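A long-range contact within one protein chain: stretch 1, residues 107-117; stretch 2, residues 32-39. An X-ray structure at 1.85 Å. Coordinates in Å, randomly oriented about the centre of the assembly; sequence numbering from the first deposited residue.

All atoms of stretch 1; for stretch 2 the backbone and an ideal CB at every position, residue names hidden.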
ATOM      1  N   LYS A 107     -10.048  23.198   8.128  1.00 75.07           N
ATOM      2  CA  LYS A 107      -8.851  23.536   8.902  1.00 75.55           C
ATOM      3  C   LYS A 107      -8.542  25.035   8.887  1.00 78.79           C
ATOM      4  O   LYS A 107      -8.451  25.656   9.949  1.00 81.36           O
ATOM      5  CB  LYS A 107      -7.636  22.740   8.409  1.00 70.86           C
ATOM      6  CG  LYS A 107      -6.383  22.948   9.251  1.00 67.78           C
ATOM      7  CD  LYS A 107      -5.369  21.834   9.054  1.00 67.97           C
ATOM      8  CE  LYS A 107      -4.089  22.107   9.828  1.00 69.58           C
ATOM      9  NZ  LYS A 107      -2.971  21.228   9.389  1.00 68.88           N
ATOM     10  N   PHE A 108      -8.393  25.604   7.691  1.00 80.51           N
ATOM     11  CA  PHE A 108      -7.952  26.999   7.534  1.00 82.61           C
ATOM     12  C   PHE A 108      -9.067  27.999   7.200  1.00 84.30           C
ATOM     13  O   PHE A 108      -8.804  29.201   7.141  1.00 83.60           O
ATOM     14  CB  PHE A 108      -6.838  27.081   6.485  1.00 83.26           C
ATOM     15  CG  PHE A 108      -5.662  26.195   6.786  1.00 81.63           C
ATOM     16  CD1 PHE A 108      -4.613  26.648   7.581  1.00 80.32           C
ATOM     17  CD2 PHE A 108      -5.609  24.898   6.284  1.00 80.65           C
ATOM     18  CE1 PHE A 108      -3.532  25.823   7.866  1.00 77.40           C
ATOM     19  CE2 PHE A 108      -4.529  24.072   6.561  1.00 78.71           C
ATOM     20  CZ  PHE A 108      -3.488  24.535   7.351  1.00 77.25           C
ATOM     21  N   GLY A 109     -10.295  27.518   6.994  1.00 87.22           N
ATOM     22  CA  GLY A 109     -11.446  28.397   6.768  1.00 89.70           C
ATOM     23  C   GLY A 109     -11.348  29.200   5.484  1.00 92.55           C
ATOM     24  O   GLY A 109     -11.166  28.635   4.403  1.00 92.75           O
ATOM     25  N   GLY A 110     -11.462  30.521   5.614  1.00 94.31           N
ATOM     26  CA  GLY A 110     -11.387  31.437   4.477  1.00 95.40           C
ATOM     27  C   GLY A 110     -12.599  31.307   3.578  1.00 96.37           C
ATOM     28  O   GLY A 110     -13.705  31.040   4.054  1.00 98.06           O
ATOM     29  N   SER A 111     -12.391  31.500   2.276  1.00 96.02           N
ATOM     30  CA  SER A 111     -13.442  31.256   1.287  1.00 98.26           C
ATOM     31  C   SER A 111     -13.590  29.747   1.100  1.00101.89           C
ATOM     32  O   SER A 111     -12.630  28.994   1.293  1.00102.96           O
ATOM     33  CB  SER A 111     -13.134  31.935  -0.052  1.00 97.72           C
ATOM     34  OG  SER A 111     -12.348  33.103   0.117  1.00 96.97           O
ATOM     35  N   ALA A 112     -14.793  29.316   0.731  1.00106.51           N
ATOM     36  CA  ALA A 112     -15.095  27.890   0.570  1.00109.10           C
ATOM     37  C   ALA A 112     -14.273  27.240  -0.545  1.00109.50           C
ATOM     38  O   ALA A 112     -13.751  26.137  -0.366  1.00110.05           O
ATOM     39  CB  ALA A 112     -16.581  27.689   0.315  1.00106.48           C
ATOM     40  N   SER A 113     -14.160  27.932  -1.681  1.00106.29           N
ATOM     41  CA  SER A 113     -13.405  27.444  -2.843  1.00101.51           C
ATOM     42  C   SER A 113     -12.163  28.296  -3.167  1.00 96.28           C
ATOM     43  O   SER A 113     -11.704  28.313  -4.313  1.00 96.30           O
ATOM     44  CB  SER A 113     -14.336  27.370  -4.056  1.00100.86           C
ATOM     45  OG  SER A 113     -15.424  26.497  -3.806  1.00 99.39           O
ATOM     46  N   SER A 114     -11.616  28.988  -2.163  1.00 89.32           N
ATOM     47  CA  SER A 114     -10.354  29.732  -2.320  1.00 83.24           C
ATOM     48  C   SER A 114      -9.168  28.803  -2.557  1.00 75.74           C
ATOM     49  O   SER A 114      -8.263  29.135  -3.325  1.00 75.47           O
ATOM     50  CB  SER A 114     -10.058  30.601  -1.092  1.00 82.01           C
ATOM     51  OG  SER A 114     -10.382  29.929   0.113  1.00 80.61           O
ATOM     52  N   GLY A 115      -9.175  27.655  -1.881  1.00 65.58           N
ATOM     53  CA  GLY A 115      -8.098  26.681  -1.982  1.00 58.54           C
ATOM     54  C   GLY A 115      -7.954  26.112  -3.380  1.00 52.31           C
ATOM     55  O   GLY A 115      -8.942  25.723  -4.005  1.00 49.77           O
ATOM     56  N   LYS A 116      -6.713  26.063  -3.856  1.00 49.88           N
ATOM     57  CA  LYS A 116      -6.387  25.588  -5.194  1.00 49.59           C
ATOM     58  C   LYS A 116      -5.836  24.178  -5.100  1.00 46.10           C
ATOM     59  O   LYS A 116      -5.145  23.839  -4.134  1.00 43.10           O
ATOM     60  CB  LYS A 116      -5.368  26.511  -5.863  1.00 51.60           C
ATOM     61  CG  LYS A 116      -5.931  27.885  -6.177  1.00 54.64           C
ATOM     62  CD  LYS A 116      -5.112  28.616  -7.226  1.00 57.76           C
ATOM     63  CE  LYS A 116      -5.721  29.972  -7.547  1.00 59.88           C
ATOM     64  NZ  LYS A 116      -6.944  29.874  -8.393  1.00 60.63           N
ATOM     65  N   ILE A 117      -6.156  23.361  -6.103  1.00 44.77           N
ATOM     66  CA  ILE A 117      -5.730  21.968  -6.140  1.00 43.55           C
ATOM     67  C   ILE A 117      -4.997  21.675  -7.445  1.00 37.99           C
ATOM     68  O   ILE A 117      -5.493  21.990  -8.526  1.00 36.09           O
ATOM     69  CB  ILE A 117      -6.904  20.966  -6.049  1.00 47.78           C
ATOM     70  CG1 ILE A 117      -8.021  21.431  -5.086  1.00 53.65           C
ATOM     71  CG2 ILE A 117      -6.360  19.596  -5.669  1.00 47.19           C
ATOM     72  CD1 ILE A 117      -7.857  21.024  -3.635  1.00 57.35           C
ATOM     73  N   UNK A  32       3.128  25.260  11.689  1.00113.30           N
ATOM     74  CA  UNK A  32       1.880  25.990  11.952  1.00116.06           C
ATOM     75  C   UNK A  32       1.316  26.742  10.740  1.00110.11           C
ATOM     76  O   UNK A  32       0.118  27.027  10.693  1.00106.45           O
ATOM     77  CB  UNK A  32       2.112  26.988  13.088  1.00116.06           C
ATOM     78  N   UNK A  33       2.192  27.061   9.784  1.00105.45           N
ATOM     79  CA  UNK A  33       1.896  27.972   8.667  1.00 99.14           C
ATOM     80  C   UNK A  33       0.619  27.629   7.898  1.00 88.08           C
ATOM     81  O   UNK A  33       0.215  26.466   7.818  1.00 86.43           O
ATOM     82  CB  UNK A  33       3.074  27.976   7.691  1.00 99.14           C
ATOM     83  N   UNK A  34       0.013  28.664   7.325  1.00 80.02           N
ATOM     84  CA  UNK A  34      -1.246  28.538   6.595  1.00 75.41           C
ATOM     85  C   UNK A  34      -1.006  27.853   5.244  1.00 68.83           C
ATOM     86  O   UNK A  34      -0.048  28.181   4.541  1.00 67.57           O
ATOM     87  CB  UNK A  34      -1.890  29.911   6.393  1.00 75.41           C
ATOM     88  N   UNK A  35      -1.883  26.908   4.901  1.00 63.32           N
ATOM     89  CA  UNK A  35      -1.752  26.075   3.702  1.00 57.31           C
ATOM     90  C   UNK A  35      -3.110  25.917   3.021  1.00 53.43           C
ATOM     91  O   UNK A  35      -3.668  24.821   3.002  1.00 52.44           O
ATOM     92  CB  UNK A  35      -1.171  24.704   4.056  1.00 57.31           C
ATOM     93  N   UNK A  36      -3.655  27.006   2.452  1.00 51.13           N
ATOM     94  CA  UNK A  36      -4.944  26.902   1.756  1.00 49.31           C
ATOM     95  C   UNK A  36      -4.906  26.054   0.472  1.00 46.88           C
ATOM     96  O   UNK A  36      -5.946  25.540   0.054  1.00 46.58           O
ATOM     97  CB  UNK A  36      -5.440  28.307   1.409  1.00 49.31           C
ATOM     98  N   UNK A  37      -3.721  25.903  -0.125  1.00 44.37           N
ATOM     99  CA  UNK A  37      -3.549  25.205  -1.401  1.00 42.87           C
ATOM    100  C   UNK A  37      -2.951  23.809  -1.207  1.00 42.07           C
ATOM    101  O   UNK A  37      -2.288  23.542  -0.200  1.00 40.51           O
ATOM    102  CB  UNK A  37      -2.658  26.027  -2.334  1.00 42.87           C
ATOM    103  N   UNK A  38      -3.188  22.935  -2.187  1.00 41.48           N
ATOM    104  CA  UNK A  38      -2.845  21.512  -2.088  1.00 40.56           C
ATOM    105  C   UNK A  38      -2.250  20.965  -3.384  1.00 36.87           C
ATOM    106  O   UNK A  38      -2.787  21.206  -4.465  1.00 36.08           O
ATOM    107  CB  UNK A  38      -4.087  20.701  -1.713  1.00 40.56           C
ATOM    108  N   UNK A  39      -1.147  20.227  -3.260  1.00 33.99           N
ATOM    109  CA  UNK A  39      -0.560  19.472  -4.366  1.00 33.38           C
ATOM    110  C   UNK A  39      -0.695  17.980  -4.060  1.00 31.72           C
ATOM    111  O   UNK A  39      -0.026  17.470  -3.159  1.00 31.77           O
ATOM    112  CB  UNK A  39       0.904  19.857  -4.584  1.00 33.38           C
TER

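Position 32 points its CA-to-CB bond away from stretch 1, and nothing of that stretch lies within 5.5 Å of the ideal CB. The contact sets no preference here, and the deposited residue is Thr32, which takes no part in it. Position 33 also points away, so its side chain is equally free of stretch 1; its backbone is not, because the carbonyl O lies 3.8 Å from Phe108 CE1. The residue is Thr33, and it meets the aromatic ring through that oxygen alone.

At position 34 the CB points sideways, 4.4 Å from Phe108 CD1. Beyond the ring lies the end of a helix: Gly109 leaves helical geometry with positive phi, and the carbonyl of Phe108 is there to be used. A short side chain would merely brush the ring, whereas a long one carrying a donor, such as lysine, arginine or glutamine, could run past it toward that oxygen. The residue is Arg34. Its first two chi angles are t, which extends the chain, and NH1 donates a hydrogen bond to Phe108 O at 2.7 Å. The oxygen sits at the edge of the guanidinium, near its plane, where the N-H bonds point. Gly110, lacking a side chain, leaves room for this group: an ideal CB there would lie 3.1 Å from Arg34 NH2, a tight approach.

Position 35 has its backbone N over one face of the Phe108 ring, 3.6 Å from CE1, and its ideal CB 4.0 Å from Phe108 CZ. Many side chains with a CH2 at the beta position would suit, aliphatic or long and polar, since the ring asks for little more than carbon. Lys35 lays its CB against CZ, and its end then leads away to a hydrogen bond elsewhere in the structure.

Position 36 has phi -67°, a value that proline accepts, and a sideways CB 4.6 Å from Gly115 CA. Small or compact residues would fit as well. Pro36 is deposited. Its carbonyl makes the tighter demand: Pro36 O lies 3.2 Å from Gly115 CA, and a CB on that glycine would clash with it at 2.6 Å.

At position 37 the CB is sideways, 3.8 Å from Lys116 O, while the amide N of Lys116 offers a donor nearby. A side chain with an acceptor a short reach from CB is favoured: asparagine, aspartate or histidine. His37, with chi1 m, brings its ring edge to that amide, and Lys116 N donates to His37 ND1 at 3.2 Å.

Position 38 pairs with Ile117 in a parallel bridge, their side chains on the same face of the sheet. Its ideal CB is 4.2 Å from Ile117 CD1 and 4.1 Å from Lys116 O; the extended backbone suits beta-branched residues, and a small polar one would also fit beside that oxygen. Ser38 N donates to Lys116 O at 2.9 Å, and Ser38 OG donates to a water that in turn donates to Lys116 O and Pro36 O.

Position 39 points away and is unconstrained by stretch 1; it is Leu39.

Stretch 2 (32-39) TTRKPHSL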
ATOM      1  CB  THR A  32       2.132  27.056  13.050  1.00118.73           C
ATOM      2  OG1 THR A  32       3.086  26.565  14.000  1.00119.25           O
ATOM      3  CG2 THR A  32       0.853  27.436  13.781  1.00116.52           C
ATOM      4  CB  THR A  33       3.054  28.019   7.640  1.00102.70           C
ATOM      5  OG1 THR A  33       3.268  26.715   7.093  1.00101.62           O
ATOM      6  CG2 THR A  33       4.354  28.515   8.272  1.00103.87           C
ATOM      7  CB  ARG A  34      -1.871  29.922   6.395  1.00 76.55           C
ATOM      8  CG  ARG A  34      -3.369  29.912   6.147  1.00 78.54           C
ATOM      9  CD  ARG A  34      -3.891  31.310   5.845  1.00 79.79           C
ATOM     10  NE  ARG A  34      -4.903  31.293   4.790  1.00 82.45           N
ATOM     11  CZ  ARG A  34      -6.190  30.967   4.946  1.00 85.22           C
ATOM     12  NH1 ARG A  34      -6.683  30.620   6.135  1.00 87.85           N
ATOM     13  NH2 ARG A  34      -6.999  30.991   3.889  1.00 82.94           N
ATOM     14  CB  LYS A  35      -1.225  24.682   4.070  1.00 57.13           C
ATOM     15  CG  LYS A  35       0.122  24.646   4.758  1.00 57.25           C
ATOM     16  CD  LYS A  35       1.252  25.051   3.836  1.00 58.53           C
ATOM     17  CE  LYS A  35       2.578  24.813   4.529  1.00 58.24           C
ATOM     18  NZ  LYS A  35       3.751  25.309   3.763  1.00 58.11           N
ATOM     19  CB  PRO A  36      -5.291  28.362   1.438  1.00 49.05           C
ATOM     20  CG  PRO A  36      -3.983  29.069   1.403  1.00 48.65           C
ATOM     21  CD  PRO A  36      -3.097  28.369   2.389  1.00 50.24           C
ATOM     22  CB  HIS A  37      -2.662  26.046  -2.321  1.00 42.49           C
ATOM     23  CG  HIS A  37      -3.052  27.491  -2.373  1.00 43.93           C
ATOM     24  ND1 HIS A  37      -4.294  27.908  -2.798  1.00 44.45           N
ATOM     25  CD2 HIS A  37      -2.371  28.615  -2.046  1.00 45.01           C
ATOM     26  CE1 HIS A  37      -4.363  29.225  -2.734  1.00 45.35           C
ATOM     27  NE2 HIS A  37      -3.208  29.679  -2.281  1.00 45.34           N
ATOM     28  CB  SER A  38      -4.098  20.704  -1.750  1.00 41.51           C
ATOM     29  OG  SER A  38      -4.683  21.150  -0.541  1.00 42.24           O
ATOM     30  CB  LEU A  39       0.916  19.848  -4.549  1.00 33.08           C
ATOM     31  CG  LEU A  39       1.692  19.161  -5.682  1.00 33.10           C
ATOM     32  CD1 LEU A  39       1.096  19.499  -7.039  1.00 32.52           C
ATOM     33  CD2 LEU A  39       3.160  19.552  -5.639  1.00 32.73           C
TER
HETATM   34  O   HOH W   1      -6.407  23.123  -1.383  1.00 50.04           O
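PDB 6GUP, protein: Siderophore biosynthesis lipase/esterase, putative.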